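Local structure of gram-negative insecticidal protein (Chromobacterium piscinae, 6FBM) at residues A[468-473]-A[489-494]; A[46-51]-A[59-64]; A[106-111]-A[235-240]. The protein is an insecticidal toxin of the MACPF family that probably acts, as its perforin-like relatives do, by assembling into membrane pores. All coordinates share one frame; numbering follows the deposited sequence.

Contact 1: residues A[468-473]-A[489-494]; sequences SLWQPG and YNNPPN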
ATOM      1  N   SER A 468     -75.807 -21.600  36.062  1.00 17.39           N
ATOM      2  CA  SER A 468     -76.379 -22.172  34.853  1.00 16.86           C
ATOM      3  C   SER A 468     -75.302 -22.170  33.758  1.00 16.75           C
ATOM      4  O   SER A 468     -74.613 -21.169  33.570  1.00 16.97           O
ATOM      5  CB  SER A 468     -77.589 -21.357  34.384  1.00 17.10           C
ATOM      6  OG  SER A 468     -78.528 -21.171  35.429  1.00 17.49           O
ATOM      7  N   LEU A 469     -75.188 -23.280  33.038  1.00 16.00           N
ATOM      8  CA  LEU A 469     -74.222 -23.430  31.962  1.00 16.13           C
ATOM      9  C   LEU A 469     -74.905 -23.160  30.625  1.00 15.60           C
ATOM     10  O   LEU A 469     -75.863 -23.830  30.260  1.00 15.34           O
ATOM     11  CB  LEU A 469     -73.617 -24.834  31.980  1.00 15.63           C
ATOM     12  CG  LEU A 469     -73.114 -25.319  33.326  1.00 15.79           C
ATOM     13  CD1 LEU A 469     -72.478 -26.681  33.139  1.00 16.50           C
ATOM     14  CD2 LEU A 469     -72.132 -24.348  33.975  1.00 15.38           C
ATOM     15  N   TRP A 470     -74.378 -22.183  29.904  1.00 15.49           N
ATOM     16  CA  TRP A 470     -74.938 -21.700  28.660  1.00 15.29           C
ATOM     17  C   TRP A 470     -73.899 -21.790  27.549  1.00 16.02           C
ATOM     18  O   TRP A 470     -72.699 -21.681  27.804  1.00 16.88           O
ATOM     19  CB  TRP A 470     -75.365 -20.236  28.840  1.00 15.13           C
ATOM     20  CG  TRP A 470     -76.566 -20.050  29.722  1.00 15.48           C
ATOM     21  CD1 TRP A 470     -76.574 -19.779  31.070  1.00 15.96           C
ATOM     22  CD2 TRP A 470     -77.938 -20.128  29.328  1.00 15.72           C
ATOM     23  NE1 TRP A 470     -77.864 -19.682  31.525  1.00 16.12           N
ATOM     24  CE2 TRP A 470     -78.720 -19.894  30.475  1.00 16.22           C
ATOM     25  CE3 TRP A 470     -78.584 -20.382  28.115  1.00 16.32           C
ATOM     26  CZ2 TRP A 470     -80.124 -19.911  30.444  1.00 16.20           C
ATOM     27  CZ3 TRP A 470     -79.990 -20.370  28.074  1.00 16.56           C
ATOM     28  CH2 TRP A 470     -80.738 -20.139  29.238  1.00 16.32           C
ATOM     29  N   GLN A 471     -74.377 -21.922  26.316  1.00 16.51           N
ATOM     30  CA  GLN A 471     -73.522 -21.975  25.132  1.00 16.97           C
ATOM     31  C   GLN A 471     -73.297 -20.552  24.633  1.00 17.89           C
ATOM     32  O   GLN A 471     -74.262 -19.869  24.247  1.00 18.17           O
ATOM     33  CB  GLN A 471     -74.215 -22.788  24.034  1.00 17.15           C
ATOM     34  CG  GLN A 471     -73.388 -23.047  22.782  1.00 17.36           C
ATOM     35  CD  GLN A 471     -74.201 -23.187  21.486  1.00 17.42           C
ATOM     36  OE1 GLN A 471     -75.404 -22.926  21.435  1.00 17.83           O
ATOM     37  NE2 GLN A 471     -73.526 -23.527  20.427  1.00 16.52           N
ATOM     38  N   PRO A 472     -72.030 -20.091  24.617  1.00 17.59           N
ATOM     39  CA  PRO A 472     -71.795 -18.752  24.110  1.00 17.24           C
ATOM     40  C   PRO A 472     -71.800 -18.702  22.564  1.00 18.28           C
ATOM     41  O   PRO A 472     -71.653 -19.732  21.874  1.00 17.96           O
ATOM     42  CB  PRO A 472     -70.432 -18.422  24.688  1.00 16.79           C
ATOM     43  CG  PRO A 472     -69.720 -19.734  24.652  1.00 16.90           C
ATOM     44  CD  PRO A 472     -70.767 -20.754  24.984  1.00 17.54           C
ATOM     45  N   GLY A 473     -72.009 -17.507  22.038  1.00 18.84           N
ATOM     46  CA  GLY A 473     -72.019 -17.279  20.596  1.00 19.91           C
ATOM     47  C   GLY A 473     -71.775 -15.806  20.273  1.00 20.53           C
ATOM     48  O   GLY A 473     -71.973 -14.900  21.100  1.00 19.54           O
ATOM     49  N   TYR A 489     -80.148 -18.092  37.728  1.00 19.80           N
ATOM     50  CA  TYR A 489     -81.057 -18.911  36.931  1.00 18.54           C
ATOM     51  C   TYR A 489     -81.819 -18.112  35.888  1.00 18.66           C
ATOM     52  O   TYR A 489     -82.881 -18.552  35.453  1.00 20.02           O
ATOM     53  CB  TYR A 489     -82.048 -19.651  37.834  1.00 17.69           C
ATOM     54  CG  TYR A 489     -81.434 -20.535  38.891  1.00 17.15           C
ATOM     55  CD1 TYR A 489     -80.489 -21.484  38.557  1.00 18.22           C
ATOM     56  CD2 TYR A 489     -81.823 -20.448  40.233  1.00 17.13           C
ATOM     57  CE1 TYR A 489     -79.916 -22.316  39.534  1.00 18.20           C
ATOM     58  CE2 TYR A 489     -81.256 -21.267  41.211  1.00 17.45           C
ATOM     59  CZ  TYR A 489     -80.303 -22.205  40.844  1.00 17.46           C
ATOM     60  OH  TYR A 489     -79.741 -23.031  41.789  1.00 18.04           O
ATOM     61  N   ASN A 490     -81.279 -16.979  35.455  1.00 19.20           N
ATOM     62  CA  ASN A 490     -81.940 -16.174  34.435  1.00 21.53           C
ATOM     63  C   ASN A 490     -82.059 -16.984  33.137  1.00 22.98           C
ATOM     64  O   ASN A 490     -81.091 -17.621  32.727  1.00 23.15           O
ATOM     65  CB  ASN A 490     -81.179 -14.862  34.157  1.00 23.02           C
ATOM     66  CG  ASN A 490     -81.007 -13.993  35.384  1.00 23.20           C
ATOM     67  OD1 ASN A 490     -81.588 -14.243  36.426  1.00 25.35           O
ATOM     68  ND2 ASN A 490     -80.164 -12.987  35.268  1.00 23.15           N
ATOM     69  N   ASN A 491     -83.239 -16.932  32.501  1.00 24.70           N
ATOM     70  CA  ASN A 491     -83.591 -17.779  31.348  1.00 25.06           C
ATOM     71  C   ASN A 491     -84.474 -16.997  30.364  1.00 28.35           C
ATOM     72  O   ASN A 491     -85.686 -16.953  30.553  1.00 35.51           O
ATOM     73  CB  ASN A 491     -84.318 -19.037  31.858  1.00 24.07           C
ATOM     74  CG  ASN A 491     -84.659 -20.046  30.751  1.00 23.64           C
ATOM     75  OD1 ASN A 491     -84.329 -19.868  29.580  1.00 26.31           O
ATOM     76  ND2 ASN A 491     -85.327 -21.127  31.140  1.00 21.08           N
ATOM     77  N   PRO A 492     -83.925 -16.384  29.311  1.00 29.91           N
ATOM     78  CA  PRO A 492     -82.502 -16.394  28.960  1.00 29.41           C
ATOM     79  C   PRO A 492     -81.696 -15.378  29.779  1.00 28.88           C
ATOM     80  O   PRO A 492     -82.292 -14.491  30.403  1.00 30.08           O
ATOM     81  CB  PRO A 492     -82.511 -15.968  27.494  1.00 29.61           C
ATOM     82  CG  PRO A 492     -83.698 -15.065  27.379  1.00 29.88           C
ATOM     83  CD  PRO A 492     -84.675 -15.418  28.486  1.00 30.46           C
ATOM     84  N   PRO A 493     -80.349 -15.500  29.783  1.00 27.85           N
ATOM     85  CA  PRO A 493     -79.530 -14.517  30.486  1.00 26.64           C
ATOM     86  C   PRO A 493     -79.645 -13.112  29.887  1.00 24.89           C
ATOM     87  O   PRO A 493     -79.782 -12.963  28.683  1.00 21.47           O
ATOM     88  CB  PRO A 493     -78.107 -15.075  30.330  1.00 26.73           C
ATOM     89  CG  PRO A 493     -78.298 -16.540  30.154  1.00 26.87           C
ATOM     90  CD  PRO A 493     -79.525 -16.628  29.302  1.00 27.50           C
ATOM     91  N   ASN A 494     -79.605 -12.110  30.750  1.00 25.83           N
ATOM     92  CA  ASN A 494     -79.743 -10.713  30.340  1.00 27.86           C
ATOM     93  C   ASN A 494     -78.400 -10.118  29.969  1.00 30.04           C
ATOM     94  O   ASN A 494     -77.370 -10.742  30.193  1.00 33.20           O
ATOM     95  CB  ASN A 494     -80.378  -9.876  31.459  1.00 26.89           C
ATOM     96  CG  ASN A 494     -79.582  -9.902  32.735  1.00 25.44           C
ATOM     97  OD1 ASN A 494     -78.361  -9.717  32.738  1.00 24.12           O
ATOM     98  ND2 ASN A 494     -80.281 -10.147  33.835  1.00 24.68           N
TER
HETATM   99  O   HOH W   1     -78.524 -18.067  33.846  1.00 12.98           O
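Trp470 and Pro493 reach toward each other tip to tip, and the proline ring settles on one face of the indole. Pro493 CG does the touching: it is 3.5 Å from the centroid of the Trp470 five-membered ring and only 15° off its normal, a CH-pi contact over the pyrrole part. Pro493 CD continues the contact over the six-membered ring, 3.5 Å from Trp470 CZ2. The CB of Trp470 points toward the loop, and CG stands anti to the carbonyl carbon (chi1 -71°). At the ring edge, near its plane, Asn491 OD1 comes to 3.6 Å from Trp470 CH2, its amide turned 60° from the indole. The Asn491-Pro492 peptide is cis, between the residue at the ring's edge and the proline on its face. Trp470 NE1 meets the loop through a bridging water, which accepts its N-H at 2.9 Å and lies 2.8 Å from Asn490 O. Two residues earlier on the strand, Ser468 OG meets the edge of the Tyr489 ring, 3.7 Å from CD1, while bonding to Asn488 O; Tyr489 OH is held by Asp458. The loop 489-494 runs from strand 484-486 to helix 495-500, whose N-cap is Asn494. Strand 468-473 is the middle of a three-stranded antiparallel sheet, between 450-457 and 484-486, and Leu451 and Arg454 of the former also touch Trp470.

Contact 2: residues A[46-51]-A[59-64]; sequences ELDSIE and FPRSMH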
ATOM      1  N   GLU A  46     -18.267  23.496 -14.117  1.00 21.55           N
ATOM      2  CA  GLU A  46     -17.668  24.296 -13.078  1.00 21.80           C
ATOM      3  C   GLU A  46     -17.921  23.619 -11.726  1.00 20.37           C
ATOM      4  O   GLU A  46     -19.029  23.153 -11.442  1.00 18.93           O
ATOM      5  CB  GLU A  46     -18.199  25.734 -13.067  1.00 25.08           C
ATOM      6  CG  GLU A  46     -17.897  26.541 -14.320  1.00 29.91           C
ATOM      7  CD  GLU A  46     -19.074  26.624 -15.302  1.00 37.14           C
ATOM      8  OE1 GLU A  46     -20.050  25.808 -15.237  1.00 38.07           O
ATOM      9  OE2 GLU A  46     -19.026  27.541 -16.174  1.00 43.79           O
ATOM     10  N   LEU A  47     -16.877  23.604 -10.902  1.00 19.32           N
ATOM     11  CA  LEU A  47     -16.889  22.914  -9.637  1.00 19.25           C
ATOM     12  C   LEU A  47     -16.516  23.859  -8.508  1.00 18.36           C
ATOM     13  O   LEU A  47     -15.679  24.755  -8.679  1.00 16.35           O
ATOM     14  CB  LEU A  47     -15.891  21.740  -9.640  1.00 18.70           C
ATOM     15  CG  LEU A  47     -16.061  20.701 -10.751  1.00 18.82           C
ATOM     16  CD1 LEU A  47     -14.930  19.710 -10.744  1.00 18.38           C
ATOM     17  CD2 LEU A  47     -17.411  20.002 -10.659  1.00 19.42           C
ATOM     18  N   ASP A  48     -17.178  23.655  -7.366  1.00 17.99           N
ATOM     19  CA  ASP A  48     -16.791  24.281  -6.140  1.00 19.96           C
ATOM     20  C   ASP A  48     -15.932  23.293  -5.399  1.00 20.43           C
ATOM     21  O   ASP A  48     -16.046  22.121  -5.611  1.00 19.64           O
ATOM     22  CB  ASP A  48     -18.055  24.609  -5.302  1.00 21.75           C
ATOM     23  CG  ASP A  48     -18.262  26.066  -5.076  1.00 23.13           C
ATOM     24  OD1 ASP A  48     -17.227  26.673  -4.633  1.00 24.42           O
ATOM     25  OD2 ASP A  48     -19.475  26.507  -5.115  1.00 22.98           O
ATOM     26  N   SER A  49     -15.141  23.816  -4.462  1.00 20.85           N
ATOM     27  CA  SER A  49     -14.491  22.964  -3.502  1.00 20.27           C
ATOM     28  C   SER A  49     -14.912  23.349  -2.107  1.00 19.46           C
ATOM     29  O   SER A  49     -15.221  24.485  -1.822  1.00 21.07           O
ATOM     30  CB  SER A  49     -12.964  22.955  -3.695  1.00 20.80           C
ATOM     31  OG  SER A  49     -12.326  24.047  -3.043  1.00 21.58           O
ATOM     32  N   ILE A  50     -14.897  22.360  -1.258  1.00 19.24           N
ATOM     33  CA  ILE A  50     -15.366  22.481   0.105  1.00 19.16           C
ATOM     34  C   ILE A  50     -14.443  21.655   1.003  1.00 18.64           C
ATOM     35  O   ILE A  50     -13.961  20.588   0.600  1.00 17.90           O
ATOM     36  CB  ILE A  50     -16.828  21.998   0.200  1.00 20.08           C
ATOM     37  CG1 ILE A  50     -17.428  22.315   1.542  1.00 20.32           C
ATOM     38  CG2 ILE A  50     -16.957  20.492  -0.137  1.00 21.15           C
ATOM     39  CD1 ILE A  50     -18.763  21.629   1.787  1.00 20.76           C
ATOM     40  N   GLU A  51     -14.203  22.168   2.210  1.00 19.84           N
ATOM     41  CA  GLU A  51     -13.474  21.473   3.243  1.00 21.65           C
ATOM     42  C   GLU A  51     -14.441  20.804   4.228  1.00 20.25           C
ATOM     43  O   GLU A  51     -15.354  21.435   4.756  1.00 20.28           O
ATOM     44  CB  GLU A  51     -12.553  22.431   3.976  1.00 24.78           C
ATOM     45  CG  GLU A  51     -11.344  21.751   4.647  1.00 27.11           C
ATOM     46  CD  GLU A  51     -11.289  21.994   6.140  1.00 30.96           C
ATOM     47  OE1 GLU A  51     -10.240  22.558   6.569  1.00 34.90           O
ATOM     48  OE2 GLU A  51     -12.237  21.549   6.876  1.00 31.23           O
ATOM     49  N   PHE A  59     -17.439  19.395  -6.213  1.00 14.26           N
ATOM     50  CA  PHE A  59     -18.799  19.043  -6.639  1.00 14.56           C
ATOM     51  C   PHE A  59     -19.265  20.148  -7.575  1.00 14.30           C
ATOM     52  O   PHE A  59     -18.667  21.214  -7.587  1.00 13.35           O
ATOM     53  CB  PHE A  59     -19.739  18.916  -5.441  1.00 14.44           C
ATOM     54  CG  PHE A  59     -19.796  20.146  -4.607  1.00 14.84           C
ATOM     55  CD1 PHE A  59     -18.843  20.393  -3.640  1.00 15.26           C
ATOM     56  CD2 PHE A  59     -20.804  21.071  -4.795  1.00 15.93           C
ATOM     57  CE1 PHE A  59     -18.885  21.547  -2.876  1.00 16.44           C
ATOM     58  CE2 PHE A  59     -20.857  22.244  -4.032  1.00 16.04           C
ATOM     59  CZ  PHE A  59     -19.893  22.483  -3.069  1.00 16.17           C
ATOM     60  N   PRO A  60     -20.314  19.896  -8.374  1.00 14.88           N
ATOM     61  CA  PRO A  60     -20.790  20.940  -9.273  1.00 15.36           C
ATOM     62  C   PRO A  60     -21.337  22.171  -8.546  1.00 16.98           C
ATOM     63  O   PRO A  60     -22.060  22.038  -7.566  1.00 17.60           O
ATOM     64  CB  PRO A  60     -21.894  20.235 -10.063  1.00 14.83           C
ATOM     65  CG  PRO A  60     -21.479  18.787 -10.009  1.00 14.63           C
ATOM     66  CD  PRO A  60     -21.052  18.639  -8.594  1.00 14.78           C
ATOM     67  N   ARG A  61     -20.942  23.357  -9.014  1.00 19.09           N
ATOM     68  CA  ARG A  61     -21.431  24.647  -8.497  1.00 21.23           C
ATOM     69  C   ARG A  61     -22.942  24.724  -8.417  1.00 18.51           C
ATOM     70  O   ARG A  61     -23.456  25.348  -7.504  1.00 16.69           O
ATOM     71  CB  ARG A  61     -20.961  25.809  -9.371  1.00 26.11           C
ATOM     72  CG  ARG A  61     -19.820  26.591  -8.748  1.00 32.50           C
ATOM     73  CD  ARG A  61     -19.197  27.552  -9.771  1.00 37.71           C
ATOM     74  NE  ARG A  61     -17.776  27.713  -9.469  1.00 43.11           N
ATOM     75  CZ  ARG A  61     -17.276  28.376  -8.417  1.00 48.97           C
ATOM     76  NH1 ARG A  61     -18.069  29.082  -7.601  1.00 48.96           N
ATOM     77  NH2 ARG A  61     -15.946  28.416  -8.245  1.00 50.06           N
ATOM     78  N   SER A  62     -23.626  24.087  -9.354  1.00 16.41           N
ATOM     79  CA  SER A  62     -25.070  24.073  -9.343  1.00 15.74           C
ATOM     80  C   SER A  62     -25.696  23.310  -8.180  1.00 14.71           C
ATOM     81  O   SER A  62     -26.894  23.478  -7.926  1.00 14.55           O
ATOM     82  CB  SER A  62     -25.610  23.500 -10.674  1.00 16.36           C
ATOM     83  OG  SER A  62     -25.052  22.204 -10.947  1.00 17.44           O
ATOM     84  N   MET A  63     -24.925  22.476  -7.464  1.00 13.87           N
ATOM     85  CA  MET A  63     -25.466  21.779  -6.298  1.00 13.44           C
ATOM     86  C   MET A  63     -25.071  22.538  -5.081  1.00 13.81           C
ATOM     87  O   MET A  63     -24.102  23.319  -5.112  1.00 14.69           O
ATOM     88  CB  MET A  63     -24.945  20.354  -6.194  1.00 12.43           C
ATOM     89  CG  MET A  63     -25.150  19.541  -7.458  1.00 11.80           C
ATOM     90  SD  MET A  63     -24.674  17.815  -7.214  1.00 11.19           S
ATOM     91  CE  MET A  63     -24.864  17.189  -8.900  1.00 11.57           C
ATOM     92  N   HIS A  64     -25.837  22.331  -4.017  1.00 13.97           N
ATOM     93  CA  HIS A  64     -25.549  22.925  -2.725  1.00 14.91           C
ATOM     94  C   HIS A  64     -25.234  21.798  -1.752  1.00 15.10           C
ATOM     95  O   HIS A  64     -25.902  20.760  -1.746  1.00 14.34           O
ATOM     96  CB  HIS A  64     -26.751  23.706  -2.213  1.00 15.46           C
ATOM     97  CG  HIS A  64     -26.878  25.077  -2.801  1.00 16.53           C
ATOM     98  ND1 HIS A  64     -27.679  26.057  -2.243  1.00 18.28           N
ATOM     99  CD2 HIS A  64     -26.310  25.644  -3.892  1.00 16.75           C
ATOM    100  CE1 HIS A  64     -27.601  27.156  -2.977  1.00 18.42           C
ATOM    101  NE2 HIS A  64     -26.790  26.925  -3.990  1.00 17.84           N
TER
HETATM  102  O   HOH W   2     -21.779  23.302 -11.839  1.00 15.13           O
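Asp48 and Phe59 form a hydrogen-bonded antiparallel pair: Asp48 N donates a hydrogen bond to Phe59 O at 2.9 Å, and Phe59 N donates one to Asp48 O at 3.1 Å. Both side chains leave the same face of the hairpin, and Asp48 CB sits over the Phe59 ring, 4.0 Å from its centroid. Phe59 CG lies between the backbone N and the carbonyl carbon (chi1 57°), and the ring meets Ile50 at its edge, Ile50 CG2 to Phe59 CE1 3.5 Å. Beyond Asp48, the next pair is Leu47 with Pro60, non-hydrogen-bonded, whose side chains diverge. Arg61 N then bonds almost straight to Glu46 O, 3.1 Å with 171° at the hydrogen. The Arg61 side chain crosses Asp48 at about a right angle. Its NH1 is 3.8 Å from Asp48 OD2, a long salt bridge with the oxygen well out of the guanidinium plane; no N-H points at it, and the attraction is electrostatic. A water accepts from Ser62 N and donates to Glu46 O. Farther out, Val16 and Val65 pack on Phe59, Ser62 OG bonds to Phe43 O, and Tyr269 OH of the second subunit is hydrogen-bonded to Leu47 N. Segments 46-51 and 59-64 form the open end of an antiparallel beta hairpin, 47-52 with 55-60; a type I turn from Pro60 to Met63 then leads into strand 64-78 of the MACPF sheet.

Contact 3: residues A[106-111]-A[235-240]; sequences SVDFTT and RLTATG
Arg235 extends its side chain from strand 232-239 to the C-terminal end of helix 102-108, where NH1 meets two successive carbonyls. The bond from NH1 to Val107 O is 2.9 Å with 147° at the hydrogen, the donor standing 70° out of that carbonyl's plane; the one to Ser106 O, also 2.9 Å, is weak at 129°. The negative end of the helix dipole would probably favour the guanidinium here. Over one face of that group lies the backbone at Thr110 N, and Thr110 CG2 comes within 3.7 Å of Arg235 NH2. Asp108 O, near Arg235 CD, bonds to Ser184 OG of the neighbouring strand 179-187. That strand pairs with 232-239 in the bent MACPF sheet, and helix 102-108 belongs to the insert between strands 64-78 and 120-134; in MACPF relatives such helices refold into membrane-crossing hairpins, which may hold here too. Leu236 turns away, onto helix 246-250. Thr237 points back toward the helix: Thr237 OG1 lies 3.7 Å and Thr237 CG2 4.0 Å from Val107 CG1, the two side chains crossing at about a right angle.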
ATOM      1  N   SER A 106     -38.580  -7.306   1.514  1.00 17.62           N
ATOM      2  CA  SER A 106     -37.893  -8.605   1.503  1.00 17.73           C
ATOM      3  C   SER A 106     -36.435  -8.498   1.886  1.00 17.46           C
ATOM      4  O   SER A 106     -35.823  -9.486   2.237  1.00 17.99           O
ATOM      5  CB  SER A 106     -38.066  -9.322   0.167  1.00 17.06           C
ATOM      6  OG  SER A 106     -39.386  -9.794   0.097  1.00 16.62           O
ATOM      7  N   VAL A 107     -35.875  -7.303   1.798  1.00 18.24           N
ATOM      8  CA  VAL A 107     -34.581  -7.018   2.394  1.00 18.98           C
ATOM      9  C   VAL A 107     -34.720  -7.085   3.924  1.00 19.71           C
ATOM     10  O   VAL A 107     -33.914  -7.742   4.578  1.00 19.93           O
ATOM     11  CB  VAL A 107     -33.997  -5.662   1.910  1.00 18.12           C
ATOM     12  CG1 VAL A 107     -32.779  -5.230   2.764  1.00 18.29           C
ATOM     13  CG2 VAL A 107     -33.636  -5.783   0.435  1.00 18.20           C
ATOM     14  N   ASP A 108     -35.759  -6.454   4.461  1.00 20.39           N
ATOM     15  CA  ASP A 108     -35.941  -6.324   5.912  1.00 21.62           C
ATOM     16  C   ASP A 108     -36.589  -7.513   6.627  1.00 21.91           C
ATOM     17  O   ASP A 108     -36.318  -7.731   7.807  1.00 23.12           O
ATOM     18  CB  ASP A 108     -36.776  -5.080   6.226  1.00 21.64           C
ATOM     19  CG  ASP A 108     -36.065  -3.782   5.862  1.00 21.81           C
ATOM     20  OD1 ASP A 108     -34.802  -3.744   5.812  1.00 22.83           O
ATOM     21  OD2 ASP A 108     -36.785  -2.795   5.611  1.00 21.61           O
ATOM     22  N   PHE A 109     -37.466  -8.243   5.937  1.00 21.90           N
ATOM     23  CA  PHE A 109     -38.291  -9.294   6.543  1.00 21.17           C
ATOM     24  C   PHE A 109     -38.363 -10.507   5.643  1.00 20.26           C
ATOM     25  O   PHE A 109     -38.353 -10.377   4.420  1.00 20.28           O
ATOM     26  CB  PHE A 109     -39.725  -8.799   6.754  1.00 21.07           C
ATOM     27  CG  PHE A 109     -39.820  -7.482   7.460  1.00 20.98           C
ATOM     28  CD1 PHE A 109     -39.428  -7.358   8.777  1.00 20.97           C
ATOM     29  CD2 PHE A 109     -40.310  -6.365   6.799  1.00 21.50           C
ATOM     30  CE1 PHE A 109     -39.533  -6.146   9.433  1.00 21.40           C
ATOM     31  CE2 PHE A 109     -40.408  -5.144   7.433  1.00 21.70           C
ATOM     32  CZ  PHE A 109     -40.012  -5.030   8.756  1.00 21.95           C
ATOM     33  N   THR A 110     -38.476 -11.690   6.236  1.00 20.81           N
ATOM     34  CA  THR A 110     -38.691 -12.905   5.453  1.00 19.94           C
ATOM     35  C   THR A 110     -40.065 -12.803   4.813  1.00 19.56           C
ATOM     36  O   THR A 110     -40.956 -12.126   5.300  1.00 18.80           O
ATOM     37  CB  THR A 110     -38.652 -14.200   6.276  1.00 19.77           C
ATOM     38  OG1 THR A 110     -39.689 -14.175   7.273  1.00 20.79           O
ATOM     39  CG2 THR A 110     -37.277 -14.424   6.925  1.00 20.44           C
ATOM     40  N   THR A 111     -40.217 -13.490   3.704  1.00 19.21           N
ATOM     41  CA  THR A 111     -41.476 -13.510   3.027  1.00 19.46           C
ATOM     42  C   THR A 111     -42.569 -14.181   3.907  1.00 19.70           C
ATOM     43  O   THR A 111     -43.713 -13.757   3.907  1.00 18.83           O
ATOM     44  CB  THR A 111     -41.332 -14.171   1.634  1.00 19.20           C
ATOM     45  OG1 THR A 111     -42.502 -13.848   0.861  1.00 19.66           O
ATOM     46  CG2 THR A 111     -41.130 -15.687   1.727  1.00 18.35           C
ATOM     47  N   ARG A 235     -32.776  -8.479  11.218  1.00 20.21           N
ATOM     48  CA  ARG A 235     -31.734  -8.218  10.225  1.00 19.94           C
ATOM     49  C   ARG A 235     -31.117  -6.847  10.445  1.00 19.71           C
ATOM     50  O   ARG A 235     -31.762  -5.934  10.994  1.00 21.61           O
ATOM     51  CB  ARG A 235     -32.318  -8.316   8.820  1.00 19.54           C
ATOM     52  CG  ARG A 235     -32.639  -9.741   8.417  1.00 19.86           C
ATOM     53  CD  ARG A 235     -33.450  -9.800   7.158  1.00 20.13           C
ATOM     54  NE  ARG A 235     -33.690 -11.161   6.683  1.00 21.34           N
ATOM     55  CZ  ARG A 235     -34.301 -11.471   5.528  1.00 20.93           C
ATOM     56  NH1 ARG A 235     -34.784 -10.515   4.734  1.00 20.03           N
ATOM     57  NH2 ARG A 235     -34.472 -12.747   5.178  1.00 21.72           N
ATOM     58  N   LEU A 236     -29.856  -6.735  10.046  1.00 18.64           N
ATOM     59  CA  LEU A 236     -29.131  -5.476  10.043  1.00 18.08           C
ATOM     60  C   LEU A 236     -28.625  -5.214   8.616  1.00 17.80           C
ATOM     61  O   LEU A 236     -27.826  -5.983   8.106  1.00 18.30           O
ATOM     62  CB  LEU A 236     -27.962  -5.544  11.014  1.00 17.42           C
ATOM     63  CG  LEU A 236     -27.221  -4.232  11.231  1.00 17.04           C
ATOM     64  CD1 LEU A 236     -28.131  -3.158  11.790  1.00 16.85           C
ATOM     65  CD2 LEU A 236     -26.077  -4.484  12.197  1.00 17.34           C
ATOM     66  N   THR A 237     -29.116  -4.149   7.980  1.00 17.40           N
ATOM     67  CA  THR A 237     -28.696  -3.768   6.640  1.00 17.22           C
ATOM     68  C   THR A 237     -28.036  -2.387   6.673  1.00 16.70           C
ATOM     69  O   THR A 237     -28.559  -1.443   7.279  1.00 16.86           O
ATOM     70  CB  THR A 237     -29.891  -3.748   5.684  1.00 16.98           C
ATOM     71  OG1 THR A 237     -30.515  -5.023   5.712  1.00 16.38           O
ATOM     72  CG2 THR A 237     -29.455  -3.523   4.249  1.00 17.47           C
ATOM     73  N   ALA A 238     -26.888  -2.283   6.012  1.00 15.26           N
ATOM     74  CA  ALA A 238     -26.117  -1.054   5.994  1.00 14.94           C
ATOM     75  C   ALA A 238     -26.249  -0.425   4.613  1.00 14.90           C
ATOM     76  O   ALA A 238     -26.072  -1.101   3.614  1.00 15.24           O
ATOM     77  CB  ALA A 238     -24.665  -1.342   6.316  1.00 14.30           C
ATOM     78  N   THR A 239     -26.564   0.851   4.565  1.00 15.37           N
ATOM     79  CA  THR A 239     -26.486   1.598   3.316  1.00 16.40           C
ATOM     80  C   THR A 239     -25.385   2.605   3.519  1.00 17.16           C
ATOM     81  O   THR A 239     -25.520   3.495   4.349  1.00 16.65           O
ATOM     82  CB  THR A 239     -27.801   2.312   2.986  1.00 15.26           C
ATOM     83  OG1 THR A 239     -28.837   1.351   2.972  1.00 14.49           O
ATOM     84  CG2 THR A 239     -27.737   2.933   1.640  1.00 15.02           C
ATOM     85  N   GLY A 240     -24.297   2.434   2.772  1.00 18.19           N
ATOM     86  CA  GLY A 240     -23.110   3.255   2.907  1.00 18.69           C
ATOM     87  C   GLY A 240     -22.283   2.691   4.038  1.00 18.78           C
ATOM     88  O   GLY A 240     -22.732   1.839   4.776  1.00 18.56           O
TER

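The three contacts share no element and are only partly buried. Contact 3 lies nearest the middle of the chain, about 16 Å from its centre, whereas contacts 1 and 2 sit far out on opposite sides, their centres about 80 Å apart. Contacts 2 and 3 belong to the MACPF end: one is a local hairpin zipped by backbone bonds and touched by a second subunit, the other a tie between segments 124 positions apart at their closest ends, made by an arginine on helix carbonyls. Contact 1, in the C-terminal region, probably part of the beta-tripod moiety, relies instead on an aromatic face against a proline, with one water between the polar groups.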